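Local coordinates for protein putative isochorismatase (Burkholderia xenovorans, PDB 3OQP) that probably acts as a hydrolase of the isochorismatase family, akin to nicotinamidases, though its substrate is not established, at residues A[39-44]-A[49-54]; A[9-14]-A[76-81]; A[129-134]-A[170-175]; A[110-115]-A[124-129]. One frame throughout, in Å; residues are numbered along the deposited sequence.

Contact 1: residues A[39-44]-A[49-54]; sequences RAMDAA and VPVVIV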
loop_
_atom_site.group_PDB
_atom_site.type_symbol
_atom_site.label_atom_id
_atom_site.label_comp_id
_atom_site.label_asym_id
_atom_site.label_seq_id
_atom_site.Cartn_x
_atom_site.Cartn_y
_atom_site.Cartn_z
ATOM N N ARG A 39 -10.825 22.917 4.304
ATOM C CA ARG A 39 -10.574 23.328 5.706
ATOM C C ARG A 39 -9.130 23.064 6.068
ATOM O O ARG A 39 -8.493 23.911 6.664
ATOM C CB ARG A 39 -11.485 22.620 6.693
ATOM C CG ARG A 39 -12.934 23.009 6.651
ATOM C CD ARG A 39 -13.679 22.620 7.935
ATOM N NE ARG A 39 -13.648 21.244 8.145
ATOM C CZ ARG A 39 -13.311 20.632 9.285
ATOM N NH1 ARG A 39 -12.891 21.254 10.364
ATOM N NH2 ARG A 39 -13.404 19.347 9.288
ATOM N N ALA A 40 -8.618 21.901 5.685
ATOM C CA ALA A 40 -7.232 21.580 6.005
ATOM C C ALA A 40 -6.243 22.560 5.342
ATOM O O ALA A 40 -5.330 23.037 6.004
ATOM C CB ALA A 40 -6.890 20.141 5.568
HETATM N N MSE A 41 -6.527 22.918 4.089
HETATM C CA MSE A 41 -5.695 23.890 3.375
HETATM C C MSE A 41 -5.778 25.269 4.041
HETATM O O MSE A 41 -4.766 25.923 4.237
HETATM C CB MSE A 41 -6.137 24.020 1.913
HETATM C CG MSE A 41 -5.798 22.737 1.088
HETATM SE SE MSE A 41 -6.372 22.837 -0.660
HETATM C CE MSE A 41 -5.229 24.034 -1.250
ATOM N N ASP A 42 -6.977 25.701 4.440
ATOM C CA ASP A 42 -7.134 27.008 5.060
ATOM C C ASP A 42 -6.472 27.042 6.412
ATOM O O ASP A 42 -5.866 28.039 6.802
ATOM C CB ASP A 42 -8.608 27.357 5.168
ATOM C CG ASP A 42 -9.240 27.654 3.845
ATOM O OD1 ASP A 42 -8.527 27.909 2.839
ATOM O OD2 ASP A 42 -10.510 27.618 3.725
ATOM N N ALA A 43 -6.620 25.957 7.167
ATOM C CA ALA A 43 -5.988 25.852 8.467
ATOM C C ALA A 43 -4.479 25.843 8.322
ATOM O O ALA A 43 -3.772 26.505 9.109
ATOM C CB ALA A 43 -6.473 24.600 9.187
ATOM N N ALA A 44 -3.975 25.087 7.350
ATOM C CA ALA A 44 -2.515 25.016 7.111
ATOM C C ALA A 44 -1.973 26.402 6.813
ATOM O O ALA A 44 -0.936 26.799 7.355
ATOM C CB ALA A 44 -2.228 24.078 5.938
ATOM N N VAL A 49 1.806 25.952 7.947
ATOM C CA VAL A 49 2.118 24.608 7.446
ATOM C C VAL A 49 2.206 24.684 5.926
ATOM O O VAL A 49 1.213 25.043 5.321
ATOM C CB VAL A 49 0.988 23.625 7.856
ATOM C CG1 VAL A 49 1.176 22.260 7.167
ATOM C CG2 VAL A 49 0.914 23.450 9.383
ATOM N N PRO A 50 3.359 24.335 5.321
ATOM C CA PRO A 50 3.442 24.394 3.870
ATOM C C PRO A 50 2.420 23.461 3.236
ATOM O O PRO A 50 2.205 22.342 3.713
ATOM C CB PRO A 50 4.887 23.942 3.584
ATOM C CG PRO A 50 5.642 24.187 4.802
ATOM C CD PRO A 50 4.669 24.043 5.915
ATOM N N VAL A 51 1.830 23.926 2.147
ATOM C CA VAL A 51 0.836 23.222 1.408
ATOM C C VAL A 51 1.387 22.854 0.046
ATOM O O VAL A 51 1.867 23.727 -0.740
ATOM C CB VAL A 51 -0.416 24.097 1.226
ATOM C CG1 VAL A 51 -1.453 23.395 0.284
ATOM C CG2 VAL A 51 -1.034 24.399 2.597
ATOM N N VAL A 52 1.395 21.565 -0.297
ATOM C CA VAL A 52 1.942 21.040 -1.566
ATOM C C VAL A 52 0.812 20.446 -2.371
ATOM O O VAL A 52 0.070 19.593 -1.830
ATOM C CB VAL A 52 2.964 19.905 -1.294
ATOM C CG1 VAL A 52 3.504 19.330 -2.623
ATOM C CG2 VAL A 52 4.070 20.373 -0.349
ATOM N N ILE A 53 0.581 20.918 -3.583
ATOM C CA ILE A 53 -0.419 20.391 -4.474
ATOM C C ILE A 53 0.236 19.419 -5.458
ATOM O O ILE A 53 1.256 19.717 -6.064
ATOM C CB ILE A 53 -1.070 21.553 -5.272
ATOM C CG1 ILE A 53 -1.730 22.560 -4.343
ATOM C CG2 ILE A 53 -2.043 21.057 -6.354
ATOM C CD1 ILE A 53 -2.705 22.012 -3.390
ATOM N N VAL A 54 -0.411 18.276 -5.665
ATOM C CA VAL A 54 0.022 17.237 -6.605
ATOM C C VAL A 54 -1.069 17.126 -7.671
ATOM O O VAL A 54 -2.259 17.023 -7.302
ATOM C CB VAL A 54 0.232 15.903 -5.919
ATOM C CG1 VAL A 54 0.711 14.842 -6.925
ATOM C CG2 VAL A 54 1.201 16.072 -4.706
#
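Ala44 and Val49 supply the polar link between segments 39-44 and 49-54: Val49 N donates to Ala44 O over 2.9 Å, a bent bond with an N-H...O angle of 144°. It fastens the helix to the chain just before that chain enters its strand. Helix 30-47 is the crossover of a beta-alpha-beta unit in which strands 7-12 and 51-56 are parallel neighbours; the axis of 39-44 comes within 9.9 Å of that of 51-54, their N-to-C directions 143° apart. The rest is apolar packing. The small methyl of Ala44 suits the point where the helix comes near the start of the strand and the loop leading into it, with CB 3.6 Å from Val51 CG2 and 3.8 Å from Val49 CB. Farther along, where the two diverge, a longer side chain bridges the gap: Met41, a selenomethionine here, bends at its last torsion (chi3 71°) and brings CE 3.9 Å from Ile53 CD1 and 4.1 Å from Val51 CG1. Branched Val51 therefore serves both partners, one methyl for each, and Met41 crosses it at about a right angle. Asp42 points away from the strand and forms a salt bridge with Arg81.

Contact 2: residues A[9-14]-A[76-81]; sequences LIVIDV and PVVSER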
loop_
_atom_site.group_PDB
_atom_site.type_symbol
_atom_site.label_atom_id
_atom_site.label_comp_id
_atom_site.label_asym_id
_atom_site.label_seq_id
_atom_site.Cartn_x
_atom_site.Cartn_y
_atom_site.Cartn_z
ATOM N N LEU A 9 1.367 19.771 4.535
ATOM C CA LEU A 9 0.125 19.201 4.046
ATOM C C LEU A 9 0.256 18.950 2.527
ATOM O O LEU A 9 0.485 19.884 1.757
ATOM C CB LEU A 9 -1.019 20.198 4.294
ATOM C CG LEU A 9 -2.385 19.735 3.815
ATOM C CD1 LEU A 9 -2.877 18.576 4.675
ATOM C CD2 LEU A 9 -3.380 20.935 3.799
ATOM N N ILE A 10 0.085 17.690 2.113
ATOM C CA ILE A 10 0.109 17.384 0.662
ATOM C C ILE A 10 -1.305 17.030 0.230
ATOM O O ILE A 10 -2.016 16.301 0.966
ATOM C CB ILE A 10 1.108 16.252 0.393
ATOM C CG1 ILE A 10 1.361 16.118 -1.111
ATOM C CG2 ILE A 10 0.714 14.922 1.019
ATOM C CD1 ILE A 10 2.593 15.280 -1.449
ATOM N N VAL A 11 -1.758 17.660 -0.826
ATOM C CA VAL A 11 -3.101 17.569 -1.341
ATOM C C VAL A 11 -3.019 16.833 -2.641
ATOM O O VAL A 11 -2.578 17.413 -3.675
ATOM C CB VAL A 11 -3.676 18.995 -1.536
ATOM C CG1 VAL A 11 -5.104 18.916 -1.986
ATOM C CG2 VAL A 11 -3.606 19.742 -0.174
ATOM N N ILE A 12 -3.309 15.537 -2.685
ATOM C CA ILE A 12 -2.977 14.649 -3.793
ATOM C C ILE A 12 -4.134 14.522 -4.755
ATOM O O ILE A 12 -5.237 14.044 -4.417
ATOM C CB ILE A 12 -2.569 13.243 -3.278
ATOM C CG1 ILE A 12 -1.328 13.371 -2.372
ATOM C CG2 ILE A 12 -2.262 12.350 -4.464
ATOM C CD1 ILE A 12 -0.818 12.067 -1.789
ATOM N N ASP A 13 -3.887 14.955 -5.984
ATOM C CA ASP A 13 -4.755 14.682 -7.136
ATOM C C ASP A 13 -6.217 15.053 -6.909
ATOM O O ASP A 13 -7.130 14.305 -7.299
ATOM C CB ASP A 13 -4.637 13.244 -7.602
ATOM C CG ASP A 13 -3.217 12.848 -8.003
ATOM O OD1 ASP A 13 -2.295 13.690 -8.014
ATOM O OD2 ASP A 13 -3.014 11.629 -8.316
ATOM N N VAL A 14 -6.457 16.254 -6.386
ATOM C CA VAL A 14 -7.790 16.753 -6.198
ATOM C C VAL A 14 -8.256 17.424 -7.465
ATOM O O VAL A 14 -8.243 18.652 -7.603
ATOM C CB VAL A 14 -7.908 17.567 -4.855
ATOM C CG1 VAL A 14 -9.365 18.131 -4.695
ATOM C CG2 VAL A 14 -7.494 16.753 -3.600
ATOM N N PRO A 76 -11.901 23.292 -8.308
ATOM C CA PRO A 76 -11.918 24.617 -7.699
ATOM C C PRO A 76 -11.521 24.763 -6.215
ATOM O O PRO A 76 -10.969 25.778 -5.843
ATOM C CB PRO A 76 -13.386 25.059 -7.906
ATOM C CG PRO A 76 -13.759 24.422 -9.193
ATOM C CD PRO A 76 -13.105 23.062 -9.139
ATOM N N VAL A 77 -11.701 23.735 -5.385
ATOM C CA VAL A 77 -11.217 23.790 -3.995
ATOM C C VAL A 77 -9.712 24.044 -3.905
ATOM O O VAL A 77 -9.227 24.760 -3.028
ATOM C CB VAL A 77 -11.550 22.484 -3.181
ATOM C CG1 VAL A 77 -10.611 22.321 -2.016
ATOM C CG2 VAL A 77 -12.959 22.509 -2.676
ATOM N N VAL A 78 -8.972 23.407 -4.806
ATOM C CA VAL A 78 -7.545 23.648 -4.918
ATOM C C VAL A 78 -7.266 24.897 -5.690
ATOM O O VAL A 78 -6.546 25.766 -5.225
ATOM C CB VAL A 78 -6.817 22.480 -5.640
ATOM C CG1 VAL A 78 -5.359 22.872 -5.924
ATOM C CG2 VAL A 78 -6.911 21.248 -4.781
ATOM N N SER A 79 -7.878 25.010 -6.861
ATOM C CA SER A 79 -7.407 26.020 -7.812
ATOM C C SER A 79 -7.667 27.440 -7.324
ATOM O O SER A 79 -6.959 28.381 -7.738
ATOM C CB SER A 79 -7.996 25.785 -9.191
ATOM O OG SER A 79 -9.371 26.089 -9.221
ATOM N N GLU A 80 -8.670 27.632 -6.475
ATOM C CA GLU A 80 -8.934 28.971 -5.980
ATOM C C GLU A 80 -8.209 29.299 -4.677
ATOM O O GLU A 80 -8.443 30.360 -4.081
ATOM C CB GLU A 80 -10.414 29.197 -5.885
ATOM C CG GLU A 80 -11.121 28.966 -7.228
ATOM C CD GLU A 80 -10.542 29.782 -8.377
ATOM O OE1 GLU A 80 -10.477 31.026 -8.220
ATOM O OE2 GLU A 80 -10.142 29.172 -9.417
ATOM N N ARG A 81 -7.286 28.429 -4.262
ATOM C CA ARG A 81 -6.506 28.654 -3.050
ATOM C C ARG A 81 -5.019 28.791 -3.332
ATOM O O ARG A 81 -4.532 28.331 -4.376
ATOM C CB ARG A 81 -6.697 27.483 -2.088
ATOM C CG ARG A 81 -8.065 27.512 -1.383
ATOM C CD ARG A 81 -8.303 26.378 -0.387
ATOM N NE ARG A 81 -9.438 26.698 0.468
ATOM C CZ ARG A 81 -10.687 26.711 0.063
ATOM N NH1 ARG A 81 -11.071 26.236 -1.116
ATOM N NH2 ARG A 81 -11.604 27.079 0.919
#
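Val14 and Val78 have the nearest CA atoms, 7.0 Å apart, where the chain leaving strand 9-12 passes the short helix 76-79 with no hydrogen bond between them. A methyl group fills the gap: Val78 CG2 lies 3.8 Å from Val14 CB and 4.0 Å from Val14 CG1, and it also reaches Val11 CG1 at 4.1 Å. Val78 is modelled in two conformers, so the exact choice of methyl is doubtful; in the one described, CG1 is anti to the backbone N (chi1 171°), which leaves CG2 anti to the carbonyl carbon and toward Val14 and Val11. Compact beta-branched valines fit such a buried seam between sheet and helix, and Leu34 and Ile37 of helix 30-47 also pack on Val14. The helix end has its own polar grip. Arg81 NH1 donates to Val77 O at 3.0 Å, nearly straight at 170° and on a lone pair in the carbonyl plane. Asp13, between the packing residues, turns the other way and pairs with Lys89, consistent with the Asp-Lys-Cys triad of this family. With no polar bond across it, the contact rests on van der Waals packing and burial of apolar surface, which set no precise direction between helix and chain.

Contact 3: residues A[129-134]-A[170-175]; sequences HAVHSG and QSRFAA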
loop_
_atom_site.group_PDB
_atom_site.type_symbol
_atom_site.label_atom_id
_atom_site.label_comp_id
_atom_site.label_asym_id
_atom_site.label_seq_id
_atom_site.Cartn_x
_atom_site.Cartn_y
_atom_site.Cartn_z
ATOM N N HIS A 129 6.312 5.324 0.379
ATOM C CA HIS A 129 7.608 5.922 0.121
ATOM C C HIS A 129 8.031 6.785 1.311
ATOM O O HIS A 129 9.177 6.722 1.770
ATOM C CB HIS A 129 7.589 6.721 -1.179
ATOM C CG HIS A 129 7.810 5.884 -2.393
ATOM N ND1 HIS A 129 7.190 6.146 -3.599
ATOM C CD2 HIS A 129 8.667 4.862 -2.624
ATOM C CE1 HIS A 129 7.615 5.276 -4.494
ATOM N NE2 HIS A 129 8.522 4.496 -3.942
ATOM N N ALA A 130 7.127 7.640 1.772
ATOM C CA ALA A 130 7.452 8.519 2.904
ATOM C C ALA A 130 7.931 7.779 4.135
ATOM O O ALA A 130 8.970 8.132 4.711
ATOM C CB ALA A 130 6.250 9.429 3.279
ATOM N N VAL A 131 7.173 6.751 4.523
ATOM C CA VAL A 131 7.526 5.964 5.723
ATOM C C VAL A 131 8.923 5.337 5.579
ATOM O O VAL A 131 9.725 5.377 6.503
ATOM C CB VAL A 131 6.456 4.860 6.016
ATOM C CG1 VAL A 131 6.977 3.833 7.078
ATOM C CG2 VAL A 131 5.152 5.543 6.378
ATOM N N HIS A 132 9.194 4.739 4.428
ATOM C CA HIS A 132 10.466 4.038 4.252
ATOM C C HIS A 132 11.629 4.998 4.024
ATOM O O HIS A 132 12.795 4.569 4.092
ATOM C CB HIS A 132 10.351 3.012 3.123
ATOM C CG HIS A 132 9.541 1.833 3.490
ATOM N ND1 HIS A 132 8.179 1.770 3.296
ATOM C CD2 HIS A 132 9.908 0.659 4.050
ATOM C CE1 HIS A 132 7.752 0.611 3.746
ATOM N NE2 HIS A 132 8.780 -0.088 4.185
ATOM N N SER A 133 11.344 6.282 3.853
ATOM C CA SER A 133 12.350 7.360 3.807
ATOM C C SER A 133 12.623 7.963 5.199
ATOM O O SER A 133 13.498 8.792 5.360
ATOM C CB SER A 133 11.958 8.485 2.853
ATOM O OG SER A 133 11.073 9.445 3.439
ATOM N N GLY A 134 11.861 7.562 6.193
ATOM C CA GLY A 134 12.031 8.120 7.520
ATOM C C GLY A 134 11.115 9.251 7.952
ATOM O O GLY A 134 11.294 9.809 9.031
ATOM N N GLN A 170 -3.328 2.925 10.081
ATOM C CA GLN A 170 -3.236 3.176 11.538
ATOM C C GLN A 170 -2.388 2.143 12.246
ATOM O O GLN A 170 -1.732 2.455 13.254
ATOM C CB GLN A 170 -4.617 3.332 12.150
ATOM C CG GLN A 170 -4.620 3.608 13.626
ATOM C CD GLN A 170 -4.065 4.957 14.017
ATOM O OE1 GLN A 170 -3.822 5.788 13.169
ATOM N NE2 GLN A 170 -3.852 5.181 15.298
ATOM N N SER A 171 -2.374 0.924 11.747
ATOM C CA SER A 171 -1.619 -0.171 12.396
ATOM C C SER A 171 -0.117 -0.020 12.269
ATOM O O SER A 171 0.588 -0.685 13.056
ATOM C CB SER A 171 -1.979 -1.542 11.839
ATOM O OG SER A 171 -1.448 -1.696 10.510
ATOM N N ARG A 172 0.391 0.758 11.325
ATOM C CA ARG A 172 1.803 0.745 11.068
ATOM C C ARG A 172 2.361 1.967 10.355
ATOM O O ARG A 172 3.508 2.331 10.620
ATOM C CB ARG A 172 2.109 -0.520 10.239
ATOM C CG ARG A 172 3.559 -0.640 9.768
ATOM C CD ARG A 172 4.468 -0.858 11.000
ATOM N NE ARG A 172 5.915 -0.881 10.689
ATOM C CZ ARG A 172 6.691 0.193 10.521
ATOM N NH1 ARG A 172 6.200 1.439 10.528
ATOM N NH2 ARG A 172 7.991 0.046 10.316
ATOM N N PHE A 173 1.611 2.553 9.410
ATOM C CA PHE A 173 2.206 3.493 8.500
ATOM C C PHE A 173 1.963 4.973 8.806
ATOM O O PHE A 173 2.770 5.811 8.419
ATOM C CB PHE A 173 1.721 3.206 7.066
ATOM C CG PHE A 173 2.112 1.842 6.564
ATOM C CD1 PHE A 173 3.329 1.670 5.997
ATOM C CD2 PHE A 173 1.319 0.709 6.753
ATOM C CE1 PHE A 173 3.751 0.419 5.576
ATOM C CE2 PHE A 173 1.713 -0.515 6.323
ATOM C CZ PHE A 173 2.939 -0.664 5.738
ATOM N N ALA A 174 0.876 5.326 9.451
ATOM C CA ALA A 174 0.475 6.712 9.588
ATOM C C ALA A 174 -0.360 6.874 10.827
ATOM O O ALA A 174 -0.969 5.889 11.343
ATOM C CB ALA A 174 -0.363 7.143 8.360
ATOM N N ALA A 175 -0.423 8.101 11.347
ATOM C CA ALA A 175 -1.443 8.486 12.296
ATOM C C ALA A 175 -2.653 8.911 11.501
ATOM O O ALA A 175 -2.616 9.912 10.771
ATOM C CB ALA A 175 -0.983 9.638 13.159
#
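Val131 presses a methyl on the backbone of Phe173: CG2 is 3.1 Å from Phe173 O, tight for carbon against oxygen, and 4.2 Å from Phe173 CB. The same methyl lies near the plane of the Phe173 ring, at its edge, as does His132 CE1, which comes to 4.4 Å from Phe173 CE1. The other Val131 methyl, CG1, has Arg172 NH1 at 4.3 Å. With CG1 anti to the backbone N (chi1 167°), CG2 falls against Phe173 O, and small valine serves both neighbours. One face of the phenyl ring is taken by its own predecessor, with Arg172 CG 3.9 Å above the ring centre. Farther out, the His132 imidazole is fixed at both nitrogens: ND1 bonds to Asn128 O one turn back in the helix, and NE2 to the backbone N of Ser93 of the second subunit. Helix 124-132 closes in a Schellman motif, where Gly134 adopts the positive phi (97°) that glycine tolerates easily and its N bonds to Val131 O at 3.1 Å. Residues 170-173 form a wider pi-type turn ahead of strand 175-177. Phe173 also packs on Asn121 of the second subunit, and a tetraethylene glycol, probably from the crystallisation liquor, lies about 4 Å from its side chain. The bonding of His132 is consistent with a proton on ND1 and a neutral ring, so contact with Phe173 would rest on packing rather than charge.

Contact 4: residues A[110-115]-A[124-129]; sequences DTLTVT and ASTINH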
loop_
_atom_site.group_PDB
_atom_site.type_symbol
_atom_site.label_atom_id
_atom_site.label_comp_id
_atom_site.label_asym_id
_atom_site.label_seq_id
_atom_site.Cartn_x
_atom_site.Cartn_y
_atom_site.Cartn_z
ATOM N N ASP A 110 9.309 16.872 9.069
ATOM C CA ASP A 110 9.466 15.579 9.686
ATOM C C ASP A 110 8.172 14.773 9.615
ATOM O O ASP A 110 8.188 13.559 9.928
ATOM C CB ASP A 110 10.035 15.627 11.126
ATOM C CG ASP A 110 9.160 16.302 12.141
ATOM O OD1 ASP A 110 7.967 16.586 11.886
ATOM O OD2 ASP A 110 9.707 16.549 13.254
ATOM N N THR A 111 7.078 15.402 9.181
ATOM C CA THR A 111 5.731 14.824 9.225
ATOM C C THR A 111 4.969 15.235 7.979
ATOM O O THR A 111 4.827 16.429 7.731
ATOM C CB THR A 111 4.956 15.283 10.480
ATOM O OG1 THR A 111 5.735 15.002 11.632
ATOM C CG2 THR A 111 3.616 14.590 10.643
ATOM N N LEU A 112 4.508 14.244 7.187
ATOM C CA LEU A 112 3.787 14.541 5.961
ATOM C C LEU A 112 2.332 14.218 6.205
ATOM O O LEU A 112 2.015 13.069 6.548
ATOM C CB LEU A 112 4.315 13.689 4.813
ATOM C CG LEU A 112 3.697 13.918 3.451
ATOM C CD1 LEU A 112 4.026 15.334 2.867
ATOM C CD2 LEU A 112 4.132 12.799 2.483
ATOM N N THR A 113 1.462 15.223 6.102
ATOM C CA THR A 113 0.022 15.038 6.340
ATOM C C THR A 113 -0.661 14.889 4.962
ATOM O O THR A 113 -0.627 15.783 4.100
ATOM C CB THR A 113 -0.579 16.243 7.046
ATOM O OG1 THR A 113 0.171 16.513 8.248
ATOM C CG2 THR A 113 -2.066 15.988 7.458
ATOM N N VAL A 114 -1.295 13.732 4.736
ATOM C CA VAL A 114 -1.827 13.344 3.433
ATOM C C VAL A 114 -3.341 13.550 3.385
ATOM O O VAL A 114 -4.118 13.086 4.254
ATOM C CB VAL A 114 -1.499 11.883 3.155
ATOM C CG1 VAL A 114 -2.169 11.370 1.865
ATOM C CG2 VAL A 114 0.016 11.734 3.062
ATOM N N THR A 115 -3.762 14.229 2.320
ATOM C CA THR A 115 -5.142 14.396 1.919
ATOM C C THR A 115 -5.208 14.166 0.385
ATOM O O THR A 115 -4.175 14.176 -0.327
ATOM C CB THR A 115 -5.672 15.819 2.249
ATOM O OG1 THR A 115 -4.947 16.792 1.467
ATOM C CG2 THR A 115 -5.606 16.084 3.747
ATOM N N ALA A 124 -1.784 5.891 -0.732
ATOM C CA ALA A 124 -1.052 4.803 -0.091
ATOM C C ALA A 124 0.381 4.682 -0.654
ATOM O O ALA A 124 1.302 4.383 0.139
ATOM C CB ALA A 124 -1.833 3.448 -0.229
ATOM N N SER A 125 0.544 4.854 -1.974
ATOM C CA SER A 125 1.869 4.778 -2.585
ATOM C C SER A 125 2.791 5.850 -2.045
ATOM O O SER A 125 3.965 5.593 -1.712
ATOM C CB SER A 125 1.724 4.867 -4.100
ATOM O OG SER A 125 1.101 3.718 -4.646
ATOM N N THR A 126 2.272 7.059 -1.963
ATOM C CA THR A 126 3.014 8.190 -1.492
ATOM C C THR A 126 3.415 7.966 -0.028
ATOM O O THR A 126 4.597 8.210 0.365
ATOM C CB THR A 126 2.222 9.488 -1.656
ATOM O OG1 THR A 126 1.969 9.696 -3.059
ATOM C CG2 THR A 126 2.936 10.701 -1.114
ATOM N N ILE A 127 2.480 7.478 0.798
ATOM C CA ILE A 127 2.756 7.171 2.190
ATOM C C ILE A 127 3.823 6.078 2.335
ATOM O O ILE A 127 4.725 6.197 3.177
ATOM C CB ILE A 127 1.458 6.733 2.878
ATOM C CG1 ILE A 127 0.545 7.971 2.961
ATOM C CG2 ILE A 127 1.727 6.102 4.247
ATOM C CD1 ILE A 127 -0.899 7.623 3.436
ATOM N N ASN A 128 3.766 5.030 1.513
ATOM C CA ASN A 128 4.723 3.934 1.595
ATOM C C ASN A 128 6.135 4.460 1.378
ATOM O O ASN A 128 7.057 4.134 2.147
ATOM C CB ASN A 128 4.434 2.850 0.536
ATOM C CG ASN A 128 5.428 1.674 0.617
ATOM O OD1 ASN A 128 5.489 1.105 1.657
ATOM N ND2 ASN A 128 6.217 1.344 -0.464
ATOM N N HIS A 129 6.312 5.324 0.379
ATOM C CA HIS A 129 7.608 5.922 0.121
ATOM C C HIS A 129 8.031 6.785 1.311
ATOM O O HIS A 129 9.177 6.722 1.770
ATOM C CB HIS A 129 7.589 6.721 -1.179
ATOM C CG HIS A 129 7.810 5.884 -2.393
ATOM N ND1 HIS A 129 7.190 6.146 -3.599
ATOM C CD2 HIS A 129 8.667 4.862 -2.624
ATOM C CE1 HIS A 129 7.615 5.276 -4.494
ATOM N NE2 HIS A 129 8.522 4.496 -3.942
#
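Leu112 and Val114, two residues apart on strand 111-115, face helix 124-129 and meet Thr126 and Ile127. Before them, Asp110 steadies the entry to the strand: Thr111 OG1 donates to Asp110 OD1 at 2.7 Å, coming from above the carboxylate plane, and the same oxygen accepts from Arg6 N. Leu112 then extends toward the helix, its CD2 reaching Thr126 CG2 at 4.3 Å. Threonine suits this place because its methyl can meet the leucine while its hydroxyl serves polar neighbours, Ala94 N and the carbonyl O of the residue at position 122. Thr113 points to the other side of the sheet, where OG1 bonds to Glu138 OE1. Val114 returns to the helix side and makes the closer contact, its CG2 lying 3.8 Å from Ile127 CG1, with the two side chains crossing obliquely. The isoleucine CG1 branch stands anti to the carbonyl carbon (chi1 -69°), which carries it over to the valine. Ile127 also packs on Leu169 and Phe173 of helix 158-173, so the side chain packs against the strand and the second helix together. Thr115 again turns from the helix and bonds through OG1 to Ile10 O in the adjacent strand. Cys122, present as 3-sulfinoalanine, sits just ahead of this helix, a position consistent with the nucleophile of the family triad. Helix 124-132 is the crossover between parallel neighbours 111-115 and 136-140, the beta-alpha-beta unit from which the alpha/beta fold of isochorismatase-like hydrolases is built.

From the N terminus, strand 7-12 opens contact 2, whose loop closes only at helix 76-79. Within that span contact 1 closes a much shorter loop, from helix 30-47 to strand 51-56, so the first two contacts nest. Strands 7-12 and 51-56 are sheet neighbours, and a salt bridge joins helix 30-47 to the turn after helix 76-79. Contact 4 follows in series, from strand 111-115 on the other flank of strand 7-12 to helix 124-132. The same helix, whose His129 belongs to both segment ranges, carries on into contact 3, which closes at the end of helix 158-173. No loops cross. Contacts 3 and 4 lie beside the second subunit, whereas contacts 1 and 2 do not touch it.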